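Local coordinates for anti-H(O) lectin 1 (Ulex europaeus, PDB 1FX5), which binds L-fucose and, as a legume lectin with calcium and manganese ions, recognises the O(H) blood-group determinant, at residues Asp43-Tyr51 against Pro95-Tyr106; Ser1-Phe11 against Val228-Phe237. All coordinates share one frame; numbering follows the deposited sequence.

Contact 1 of 2, residues Asp43-Tyr51 against Pro95-Tyr106. With NAG (2-acetamido-2-deoxy-beta-D-glucopyranose), chain C; MRD ((4R)-2-methylpentane-2,4-diol), chain H.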
loop_
_atom_site.group_PDB
_atom_site.type_symbol
_atom_site.label_atom_id
_atom_site.label_comp_id
_atom_site.label_asym_id
_atom_site.label_seq_id
_atom_site.Cartn_x
_atom_site.Cartn_y
_atom_site.Cartn_z
ATOM N N ASP A 43 10.565 -15.434 28.342
ATOM C CA ASP A 43 10.956 -14.353 29.267
ATOM C C ASP A 43 10.954 -12.996 28.550
ATOM O O ASP A 43 10.443 -11.997 29.085
ATOM C CB ASP A 43 12.346 -14.607 29.872
ATOM C CG ASP A 43 12.342 -15.699 30.944
ATOM O OD1 ASP A 43 13.428 -16.034 31.471
ATOM O OD2 ASP A 43 11.258 -16.231 31.270
ATOM N N GLU A 44 11.600 -12.950 27.386
ATOM C CA GLU A 44 11.676 -11.736 26.571
ATOM C C GLU A 44 10.622 -11.973 25.488
ATOM O O GLU A 44 10.794 -12.853 24.641
ATOM C CB GLU A 44 13.087 -11.573 25.976
ATOM C CG GLU A 44 14.126 -11.235 27.052
ATOM C CD GLU A 44 15.558 -11.127 26.544
ATOM O OE1 GLU A 44 16.056 -10.006 26.345
ATOM O OE2 GLU A 44 16.209 -12.163 26.389
ATOM N N THR A 45 9.535 -11.209 25.509
ATOM C CA THR A 45 8.491 -11.395 24.514
ATOM C C THR A 45 8.090 -10.088 23.807
ATOM O O THR A 45 8.252 -8.997 24.374
ATOM C CB THR A 45 7.267 -12.091 25.182
ATOM O OG1 THR A 45 6.277 -12.402 24.197
ATOM C CG2 THR A 45 6.657 -11.211 26.252
ATOM N N GLY A 46 7.611 -10.195 22.562
ATOM C CA GLY A 46 7.210 -9.010 21.815
ATOM C C GLY A 46 6.556 -9.273 20.456
ATOM O O GLY A 46 6.321 -10.441 20.096
ATOM N N GLY A 47 6.240 -8.205 19.708
ATOM C CA GLY A 47 5.613 -8.357 18.397
ATOM C C GLY A 47 5.929 -7.197 17.471
ATOM O O GLY A 47 6.452 -6.190 17.935
ATOM N N ILE A 48 5.644 -7.350 16.173
ATOM C CA ILE A 48 5.880 -6.327 15.149
ATOM C C ILE A 48 4.719 -6.277 14.136
ATOM O O ILE A 48 4.157 -7.315 13.768
ATOM C CB ILE A 48 7.186 -6.638 14.337
ATOM C CG1 ILE A 48 8.442 -6.376 15.183
ATOM C CG2 ILE A 48 7.219 -5.832 13.029
ATOM C CD1 ILE A 48 9.749 -6.746 14.448
ATOM N N ALA A 49 4.383 -5.085 13.659
ATOM C CA ALA A 49 3.305 -4.927 12.684
ATOM C C ALA A 49 3.736 -3.854 11.679
ATOM O O ALA A 49 4.143 -2.765 12.073
ATOM C CB ALA A 49 2.007 -4.532 13.371
ATOM N N ARG A 50 3.649 -4.158 10.389
ATOM C CA ARG A 50 4.044 -3.200 9.352
ATOM C C ARG A 50 2.997 -3.110 8.280
ATOM O O ARG A 50 2.259 -4.081 8.062
ATOM C CB ARG A 50 5.303 -3.689 8.620
ATOM C CG ARG A 50 6.327 -4.400 9.460
ATOM C CD ARG A 50 7.517 -4.864 8.635
ATOM N NE ARG A 50 8.343 -5.811 9.380
ATOM C CZ ARG A 50 9.667 -5.887 9.298
ATOM N NH1 ARG A 50 10.340 -5.066 8.500
ATOM N NH2 ARG A 50 10.321 -6.777 10.032
ATOM N N TYR A 51 2.941 -1.971 7.587
ATOM C CA TYR A 51 1.966 -1.810 6.498
ATOM C C TYR A 51 2.533 -2.793 5.443
ATOM O O TYR A 51 3.760 -2.900 5.274
ATOM C CB TYR A 51 1.917 -0.362 5.961
ATOM C CG TYR A 51 0.842 -0.146 4.900
ATOM C CD1 TYR A 51 1.184 0.258 3.618
ATOM C CD2 TYR A 51 -0.517 -0.374 5.180
ATOM C CE1 TYR A 51 0.215 0.427 2.634
ATOM C CE2 TYR A 51 -1.510 -0.206 4.196
ATOM C CZ TYR A 51 -1.130 0.200 2.922
ATOM O OH TYR A 51 -2.065 0.402 1.915
ATOM N N PRO A 95 14.644 -2.713 6.364
ATOM C CA PRO A 95 14.459 -3.466 5.112
ATOM C C PRO A 95 13.102 -4.183 5.231
ATOM O O PRO A 95 12.809 -4.756 6.269
ATOM C CB PRO A 95 15.633 -4.439 5.134
ATOM C CG PRO A 95 16.726 -3.597 5.784
ATOM C CD PRO A 95 15.966 -2.985 6.963
ATOM N N PRO A 96 12.277 -4.189 4.160
ATOM C CA PRO A 96 10.945 -4.832 4.194
ATOM C C PRO A 96 10.867 -6.302 4.549
ATOM O O PRO A 96 9.854 -6.778 5.063
ATOM C CB PRO A 96 10.359 -4.526 2.814
ATOM C CG PRO A 96 11.569 -4.348 1.943
ATOM C CD PRO A 96 12.576 -3.638 2.820
ATOM N N ASP A 97 11.964 -7.005 4.358
ATOM C CA ASP A 97 11.996 -8.415 4.668
ATOM C C ASP A 97 12.834 -8.741 5.906
ATOM O O ASP A 97 13.237 -9.888 6.071
ATOM C CB ASP A 97 12.560 -9.171 3.453
ATOM C CG ASP A 97 13.996 -8.738 3.097
ATOM O OD1 ASP A 97 14.336 -7.549 3.265
ATOM O OD2 ASP A 97 14.794 -9.589 2.656
ATOM N N SER A 98 13.105 -7.769 6.781
ATOM C CA SER A 98 13.909 -8.084 7.961
ATOM C C SER A 98 13.142 -9.009 8.915
ATOM O O SER A 98 11.921 -8.909 9.058
ATOM C CB SER A 98 14.349 -6.810 8.688
ATOM O OG SER A 98 13.239 -6.142 9.239
ATOM N N PRO A 99 13.855 -9.909 9.602
ATOM C CA PRO A 99 13.202 -10.837 10.538
ATOM C C PRO A 99 13.021 -10.265 11.954
ATOM O O PRO A 99 13.635 -9.249 12.299
ATOM C CB PRO A 99 14.179 -12.012 10.566
ATOM C CG PRO A 99 15.521 -11.300 10.510
ATOM C CD PRO A 99 15.298 -10.183 9.482
ATOM N N LEU A 100 12.205 -10.929 12.773
ATOM C CA LEU A 100 11.963 -10.497 14.155
ATOM C C LEU A 100 13.253 -10.921 14.885
ATOM O O LEU A 100 13.734 -12.033 14.676
ATOM C CB LEU A 100 10.808 -11.294 14.754
ATOM C CG LEU A 100 10.039 -10.852 16.003
ATOM C CD1 LEU A 100 9.434 -12.088 16.614
ATOM C CD2 LEU A 100 10.905 -10.204 17.015
ATOM N N ARG A 101 13.836 -10.043 15.703
ATOM C CA ARG A 101 15.057 -10.393 16.426
ATOM C C ARG A 101 14.764 -10.521 17.907
ATOM O O ARG A 101 13.650 -10.906 18.274
ATOM C CB ARG A 101 16.192 -9.399 16.141
ATOM C CG ARG A 101 16.766 -9.559 14.737
ATOM C CD ARG A 101 17.785 -8.497 14.415
ATOM N NE ARG A 101 18.267 -8.602 13.041
ATOM C CZ ARG A 101 17.861 -7.828 12.033
ATOM N NH1 ARG A 101 16.959 -6.876 12.234
ATOM N NH2 ARG A 101 18.365 -8.001 10.820
ATOM N N ARG A 102 15.704 -10.129 18.759
ATOM C CA ARG A 102 15.495 -10.239 20.200
ATOM C C ARG A 102 14.524 -9.218 20.794
ATOM O O ARG A 102 14.576 -8.027 20.465
ATOM C CB ARG A 102 16.844 -10.169 20.887
ATOM C CG ARG A 102 16.819 -10.523 22.331
ATOM C CD ARG A 102 18.219 -10.622 22.811
ATOM N NE ARG A 102 18.258 -10.744 24.252
ATOM C CZ ARG A 102 19.373 -10.892 24.950
ATOM N NH1 ARG A 102 20.557 -10.956 24.341
ATOM N NH2 ARG A 102 19.303 -10.873 26.265
ATOM N N ALA A 103 13.613 -9.696 21.641
ATOM C CA ALA A 103 12.620 -8.832 22.278
ATOM C C ALA A 103 13.112 -8.274 23.634
ATOM O O ALA A 103 14.323 -8.037 23.808
ATOM C CB ALA A 103 11.307 -9.567 22.412
ATOM N N GLY A 104 12.218 -8.045 24.590
ATOM C CA GLY A 104 12.691 -7.509 25.857
ATOM C C GLY A 104 13.243 -6.111 25.587
ATOM O O GLY A 104 12.696 -5.404 24.739
ATOM N N GLY A 105 14.350 -5.722 26.220
ATOM C CA GLY A 105 14.896 -4.393 25.987
ATOM C C GLY A 105 15.507 -4.112 24.619
ATOM O O GLY A 105 16.022 -3.022 24.367
ATOM N N TYR A 106 15.465 -5.088 23.729
ATOM C CA TYR A 106 16.018 -4.922 22.394
ATOM C C TYR A 106 14.916 -4.648 21.352
ATOM O O TYR A 106 15.193 -4.601 20.144
ATOM C CB TYR A 106 16.912 -6.122 22.043
ATOM C CG TYR A 106 18.113 -6.238 22.963
ATOM C CD1 TYR A 106 18.161 -7.198 23.964
ATOM C CD2 TYR A 106 19.192 -5.377 22.833
ATOM C CE1 TYR A 106 19.261 -7.307 24.806
ATOM C CE2 TYR A 106 20.304 -5.471 23.683
ATOM C CZ TYR A 106 20.331 -6.440 24.660
ATOM O OH TYR A 106 21.439 -6.565 25.457
HETATM C C1 NAG C . 4.890 -15.631 20.815
HETATM C C2 NAG C . 6.388 -15.784 21.130
HETATM C C3 NAG C . 6.807 -17.233 20.818
HETATM C C4 NAG C . 5.945 -18.223 21.631
HETATM C C5 NAG C . 4.446 -17.943 21.380
HETATM C C6 NAG C . 3.535 -18.747 22.303
HETATM C C7 NAG C . 7.601 -13.683 20.876
HETATM C C8 NAG C . 8.470 -12.821 19.970
HETATM N N2 NAG C . 7.216 -14.857 20.367
HETATM O O3 NAG C . 8.209 -17.406 21.130
HETATM O O4 NAG C . 6.251 -19.586 21.235
HETATM O O5 NAG C . 4.131 -16.551 21.617
HETATM O O6 NAG C . 3.965 -18.656 23.660
HETATM O O7 NAG C . 7.237 -13.274 21.978
HETATM C C1 MRD H . 17.451 -8.842 29.423
HETATM C C2 MRD H . 16.710 -7.551 29.032
HETATM O O2 MRD H . 15.814 -7.844 27.945
HETATM C CM MRD H . 17.723 -6.496 28.559
HETATM C C3 MRD H . 15.894 -7.069 30.247
HETATM C C4 MRD H . 14.614 -6.269 29.950
HETATM O O4 MRD H . 14.933 -5.065 29.251
HETATM C C5 MRD H . 13.899 -5.910 31.252
#
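The carboxylate oxygen OE1 of E44 is gripped from two quarters at once. R102 NE reaches it at 3.1 Å, on the syn side, close to the guanidinium plane but tilted out of the carboxylate plane, and weaker bonds from NE and NH2 spread the salt bridge over both carboxylate oxygens. The two flat groups nevertheless stand 85° apart, so this is not a coplanar fork. Over one face of the guanidinium lies Y106, its CE1 above the centre, which probably helps to hold the group's rotation. The second donor is the bound diol, a probable crystallisation additive, whose O2 gives a bond of 2.7 Å to E44 OE1. That same O2 accepts a hydrogen bond from G105 N at 3.1 Å and 171°, which makes it the relay between strand and loop.

Between the polar ends the loop lies close on the strand: A103 CB meets the carbonyl carbon of T45 at 3.5 Å, and I48 CD1 approaches L100 CG at 4.4 Å. T45, whose CB points away from the loop, donates from OG1 to O7 of an N-acetylglucosamine at 2.6 Å, G46 N adds a longer bond, and L100 CD1 touches the acetyl methyl; all three residues belong to the pocket that holds this glycan.

At the far end R50 closes end-on upon S98 OG, NH1 at 3.2 Å and NH2 at 3.1 Å, the hydroxyl lying in the guanidinium plane. The serine's chi1 of 66° sets OG between its backbone N and carbonyl carbon, facing the arginine; S211 is a further partner of NH1.

The diol also bonds to D87 and to N134, a calcium ligand. An Asp, an Asn and a backbone N-H of glycine gathered on one small polyol are consistent with the monosaccharide site of legume lectins.

Contact 2 of 2, residues Ser1-Phe11 against Val228-Phe237. Unlike the reference sequence in segment 228-237: T236 (reference Asn), F237 (reference Leu).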
loop_
_atom_site.group_PDB
_atom_site.type_symbol
_atom_site.label_atom_id
_atom_site.label_comp_id
_atom_site.label_asym_id
_atom_site.label_seq_id
_atom_site.Cartn_x
_atom_site.Cartn_y
_atom_site.Cartn_z
ATOM N N SER A 1 5.996 3.782 -5.283
ATOM C CA SER A 1 5.237 4.935 -5.814
ATOM C C SER A 1 6.033 6.160 -5.442
ATOM O O SER A 1 7.093 6.025 -4.843
ATOM C CB SER A 1 3.849 5.006 -5.176
ATOM O OG SER A 1 3.929 5.168 -3.772
ATOM N N ASP A 2 5.563 7.333 -5.849
ATOM C CA ASP A 2 6.226 8.597 -5.548
ATOM C C ASP A 2 5.516 9.214 -4.346
ATOM O O ASP A 2 6.141 9.920 -3.556
ATOM C CB ASP A 2 6.154 9.569 -6.731
ATOM C CG ASP A 2 6.962 9.094 -7.932
ATOM O OD1 ASP A 2 8.178 9.358 -7.977
ATOM O OD2 ASP A 2 6.387 8.450 -8.828
ATOM N N ASP A 3 4.203 9.002 -4.263
ATOM C CA ASP A 3 3.372 9.515 -3.180
ATOM C C ASP A 3 2.574 8.357 -2.627
ATOM O O ASP A 3 2.112 7.480 -3.387
ATOM C CB ASP A 3 2.360 10.552 -3.670
ATOM C CG ASP A 3 2.980 11.888 -4.009
ATOM O OD1 ASP A 3 2.326 12.668 -4.724
ATOM O OD2 ASP A 3 4.096 12.187 -3.557
ATOM N N LEU A 4 2.420 8.358 -1.306
ATOM C CA LEU A 4 1.666 7.323 -0.608
ATOM C C LEU A 4 1.081 7.950 0.651
ATOM O O LEU A 4 1.750 8.704 1.372
ATOM C CB LEU A 4 2.525 6.109 -0.242
ATOM C CG LEU A 4 1.721 5.025 0.493
ATOM C CD1 LEU A 4 0.756 4.390 -0.486
ATOM C CD2 LEU A 4 2.618 3.947 1.070
ATOM N N SER A 5 -0.156 7.589 0.940
ATOM C CA SER A 5 -0.847 8.104 2.092
ATOM C C SER A 5 -1.977 7.139 2.461
ATOM O O SER A 5 -2.674 6.607 1.581
ATOM C CB SER A 5 -1.396 9.468 1.704
ATOM O OG SER A 5 -1.999 10.144 2.784
ATOM N N PHE A 6 -2.121 6.859 3.751
ATOM C CA PHE A 6 -3.173 5.969 4.222
ATOM C C PHE A 6 -3.581 6.411 5.610
ATOM O O PHE A 6 -2.816 7.124 6.289
ATOM C CB PHE A 6 -2.739 4.479 4.216
ATOM C CG PHE A 6 -1.501 4.176 5.023
ATOM C CD1 PHE A 6 -1.553 4.101 6.425
ATOM C CD2 PHE A 6 -0.313 3.864 4.389
ATOM C CE1 PHE A 6 -0.442 3.705 7.178
ATOM C CE2 PHE A 6 0.785 3.471 5.127
ATOM C CZ PHE A 6 0.720 3.386 6.526
ATOM N N LYS A 7 -4.795 6.045 6.013
ATOM C CA LYS A 7 -5.307 6.403 7.334
ATOM C C LYS A 7 -6.166 5.283 7.882
ATOM O O LYS A 7 -7.048 4.756 7.179
ATOM C CB LYS A 7 -6.146 7.685 7.293
ATOM C CG LYS A 7 -6.567 8.160 8.680
ATOM C CD LYS A 7 -7.734 9.138 8.654
ATOM C CE LYS A 7 -7.343 10.507 8.125
ATOM N NZ LYS A 7 -8.496 11.468 8.220
ATOM N N PHE A 8 -5.869 4.878 9.107
ATOM C CA PHE A 8 -6.607 3.826 9.781
ATOM C C PHE A 8 -7.287 4.562 10.943
ATOM O O PHE A 8 -6.594 5.092 11.837
ATOM C CB PHE A 8 -5.668 2.781 10.405
ATOM C CG PHE A 8 -5.017 1.835 9.431
ATOM C CD1 PHE A 8 -5.603 0.607 9.138
ATOM C CD2 PHE A 8 -3.769 2.127 8.884
ATOM C CE1 PHE A 8 -4.955 -0.320 8.318
ATOM C CE2 PHE A 8 -3.118 1.204 8.062
ATOM C CZ PHE A 8 -3.716 -0.024 7.780
ATOM N N LYS A 9 -8.617 4.643 10.926
ATOM C CA LYS A 9 -9.355 5.315 12.003
ATOM C C LYS A 9 -9.411 4.384 13.218
ATOM O O LYS A 9 -9.606 4.824 14.345
ATOM C CB LYS A 9 -10.735 5.703 11.529
ATOM C CG LYS A 9 -10.654 6.803 10.520
ATOM C CD LYS A 9 -11.999 7.141 9.953
ATOM C CE LYS A 9 -11.870 8.336 9.034
ATOM N NZ LYS A 9 -12.952 8.300 8.031
ATOM N N ASN A 10 -9.269 3.094 12.932
ATOM C CA ASN A 10 -9.263 1.989 13.893
ATOM C C ASN A 10 -8.823 0.782 13.071
ATOM O O ASN A 10 -8.622 0.923 11.869
ATOM C CB ASN A 10 -10.607 1.767 14.602
ATOM C CG ASN A 10 -11.749 1.486 13.658
ATOM O OD1 ASN A 10 -11.558 1.161 12.490
ATOM N ND2 ASN A 10 -12.962 1.611 14.171
ATOM N N PHE A 11 -8.671 -0.384 13.681
ATOM C CA PHE A 11 -8.236 -1.575 12.948
ATOM C C PHE A 11 -9.243 -2.729 12.960
ATOM O O PHE A 11 -9.917 -2.948 13.966
ATOM C CB PHE A 11 -6.891 -2.056 13.530
ATOM C CG PHE A 11 -5.809 -0.989 13.551
ATOM C CD1 PHE A 11 -5.713 -0.092 14.617
ATOM C CD2 PHE A 11 -4.893 -0.885 12.508
ATOM C CE1 PHE A 11 -4.727 0.887 14.647
ATOM C CE2 PHE A 11 -3.898 0.095 12.528
ATOM C CZ PHE A 11 -3.820 0.980 13.603
ATOM N N VAL A 228 -1.927 0.571 20.006
ATOM C CA VAL A 228 -2.106 1.689 19.095
ATOM C C VAL A 228 -3.569 1.783 18.708
ATOM O O VAL A 228 -4.180 0.772 18.328
ATOM C CB VAL A 228 -1.222 1.524 17.821
ATOM C CG1 VAL A 228 -1.454 2.680 16.855
ATOM C CG2 VAL A 228 0.269 1.462 18.209
ATOM N N LEU A 229 -4.112 3.002 18.773
ATOM C CA LEU A 229 -5.512 3.264 18.447
ATOM C C LEU A 229 -5.838 3.636 16.992
ATOM O O LEU A 229 -6.929 3.343 16.496
ATOM C CB LEU A 229 -6.049 4.354 19.379
ATOM C CG LEU A 229 -6.146 4.030 20.866
ATOM C CD1 LEU A 229 -6.250 5.317 21.633
ATOM C CD2 LEU A 229 -7.338 3.131 21.157
ATOM N N ASN A 230 -4.951 4.391 16.357
ATOM C CA ASN A 230 -5.153 4.809 14.975
ATOM C C ASN A 230 -3.793 5.113 14.396
ATOM O O ASN A 230 -2.796 5.166 15.134
ATOM C CB ASN A 230 -6.048 6.044 14.888
ATOM C CG ASN A 230 -5.676 7.106 15.900
ATOM O OD1 ASN A 230 -4.533 7.558 15.968
ATOM N ND2 ASN A 230 -6.642 7.485 16.723
ATOM N N TRP A 231 -3.765 5.405 13.105
ATOM C CA TRP A 231 -2.505 5.685 12.456
ATOM C C TRP A 231 -2.708 6.380 11.127
ATOM O O TRP A 231 -3.523 5.940 10.312
ATOM C CB TRP A 231 -1.811 4.338 12.217
ATOM C CG TRP A 231 -0.429 4.367 11.642
ATOM C CD1 TRP A 231 0.478 5.401 11.695
ATOM C CD2 TRP A 231 0.240 3.274 10.999
ATOM N NE1 TRP A 231 1.670 5.006 11.128
ATOM C CE2 TRP A 231 1.554 3.708 10.697
ATOM C CE3 TRP A 231 -0.140 1.967 10.659
ATOM C CZ2 TRP A 231 2.492 2.874 10.071
ATOM C CZ3 TRP A 231 0.791 1.140 10.038
ATOM C CH2 TRP A 231 2.093 1.599 9.752
ATOM N N TYR A 232 -1.943 7.442 10.908
ATOM C CA TYR A 232 -1.996 8.215 9.679
ATOM C C TYR A 232 -0.547 8.325 9.188
ATOM O O TYR A 232 0.357 8.586 10.006
ATOM C CB TYR A 232 -2.586 9.601 9.945
ATOM C CG TYR A 232 -2.324 10.578 8.828
ATOM C CD1 TYR A 232 -3.129 10.601 7.691
ATOM C CD2 TYR A 232 -1.260 11.480 8.904
ATOM C CE1 TYR A 232 -2.889 11.502 6.660
ATOM C CE2 TYR A 232 -1.000 12.389 7.876
ATOM C CZ TYR A 232 -1.818 12.395 6.756
ATOM O OH TYR A 232 -1.574 13.301 5.736
ATOM N N PHE A 233 -0.331 8.163 7.874
ATOM C CA PHE A 233 1.010 8.241 7.293
ATOM C C PHE A 233 0.993 8.789 5.883
ATOM O O PHE A 233 0.156 8.389 5.068
ATOM C CB PHE A 233 1.636 6.840 7.231
ATOM C CG PHE A 233 3.004 6.805 6.595
ATOM C CD1 PHE A 233 4.147 6.939 7.372
ATOM C CD2 PHE A 233 3.150 6.644 5.213
ATOM C CE1 PHE A 233 5.428 6.916 6.789
ATOM C CE2 PHE A 233 4.419 6.619 4.621
ATOM C CZ PHE A 233 5.562 6.758 5.415
ATOM N N THR A 234 1.963 9.643 5.568
ATOM C CA THR A 234 2.059 10.221 4.246
ATOM C C THR A 234 3.509 10.558 3.883
ATOM O O THR A 234 4.264 11.098 4.720
ATOM C CB THR A 234 1.136 11.467 4.100
ATOM O OG1 THR A 234 1.395 12.126 2.858
ATOM C CG2 THR A 234 1.412 12.451 5.166
ATOM N N SER A 235 3.935 10.137 2.687
ATOM C CA SER A 235 5.294 10.409 2.211
ATOM C C SER A 235 5.187 10.960 0.808
ATOM O O SER A 235 4.266 10.595 0.038
ATOM C CB SER A 235 6.192 9.178 2.210
ATOM O OG SER A 235 5.678 8.173 1.362
ATOM N N THR A 236 6.153 11.806 0.463
ATOM C CA THR A 236 6.187 12.423 -0.849
ATOM C C THR A 236 7.604 12.922 -1.163
ATOM O O THR A 236 8.410 13.172 -0.250
ATOM C CB THR A 236 5.218 13.637 -0.880
ATOM O OG1 THR A 236 5.193 14.210 -2.187
ATOM C CG2 THR A 236 5.683 14.720 0.078
ATOM N N PHE A 237 7.920 12.989 -2.457
ATOM C CA PHE A 237 9.222 13.467 -2.927
ATOM C C PHE A 237 9.015 14.938 -3.339
ATOM O O PHE A 237 9.953 15.736 -3.404
ATOM C CB PHE A 237 9.672 12.696 -4.159
ATOM C CG PHE A 237 10.306 11.387 -3.862
ATOM C CD1 PHE A 237 11.662 11.311 -3.602
ATOM C CD2 PHE A 237 9.571 10.231 -3.897
ATOM C CE1 PHE A 237 12.273 10.089 -3.399
ATOM C CE2 PHE A 237 10.171 9.013 -3.695
ATOM C CZ PHE A 237 11.523 8.938 -3.443
HETATM O O HOH W 1 7.255 8.183 -1.189
HETATM O O HOH W 2 6.325 12.679 -5.124
#
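Six backbone hydrogen bonds join L4, F6 and F8 to S235, F233 and W231 in an antiparallel ladder, and each of these residues both gives and accepts. The shortest runs from F8 N to W231 O at 2.8 Å. Between them the pairs S5 with T234 and K7 with Y232 are of the non-hydrogen-bonded kind, where CA-H groups reach carbonyl oxygens instead, as S5 CA does with F233 O at 3.2 Å.

Aromatic contacts gather on the face that carries F6, F8, W231 and F233. A chi1 of 57° puts CG of F6 between its own backbone N and carbonyl carbon, and the ring leans toward the neighbouring strand. Its edge meets the face of the W231 six-membered ring in a T-shaped stack, centroids 5.0 Å apart and planes at 81°. One face of F6 receives F233 CB, a CH-pi contact 3.9 Å from the ring centroid, whereas the two phenyl rings themselves are slid apart and barely overlap. F8 lies alongside W231, CE2 to CE3 at 4.0 Å, and F11 CE2 sits over a face of F8. W231 NE1 bonds to T70.

This ladder belongs to the beta sandwich of the legume lectins. D3 to K7 also pair antiparallel with a strand of the second subunit, so the sheet runs on through the dimer interface, as in the canonical legume-lectin dimer.

Side-chain and water-mediated bonds gather at the chain's start. T236 OG1 donates to D3 OD2 at 2.7 Å, on the syn side but 32° out of the carboxylate plane. One water gives a bond to D3 OD2 and takes one from F237 N; another joins D2 O, at 3.1 Å, to S235 OG.

In the fold
The two contacts illustrate how one beta sandwich serves two ends. Contact 1 sets a strand against an irregular loop, near the bound metals and sugars, and is joined by charged and polar side chains with bound ligands taking part in the bonding. Contact 2 sets strand on strand, away from those sites, and relies on a regular backbone ladder with an aromatic core, and its strand 3-8 carries the ladder on into the second subunit. Both are partly buried. They meet at Y51, the last residue of the 43-51 segment: its ring stacks on F6, CD1 to CE2 at 3.6 Å, and touches F8, so strand 44-59 runs from the sugar-binding end to the aromatic layer beside the dimer-forming strand.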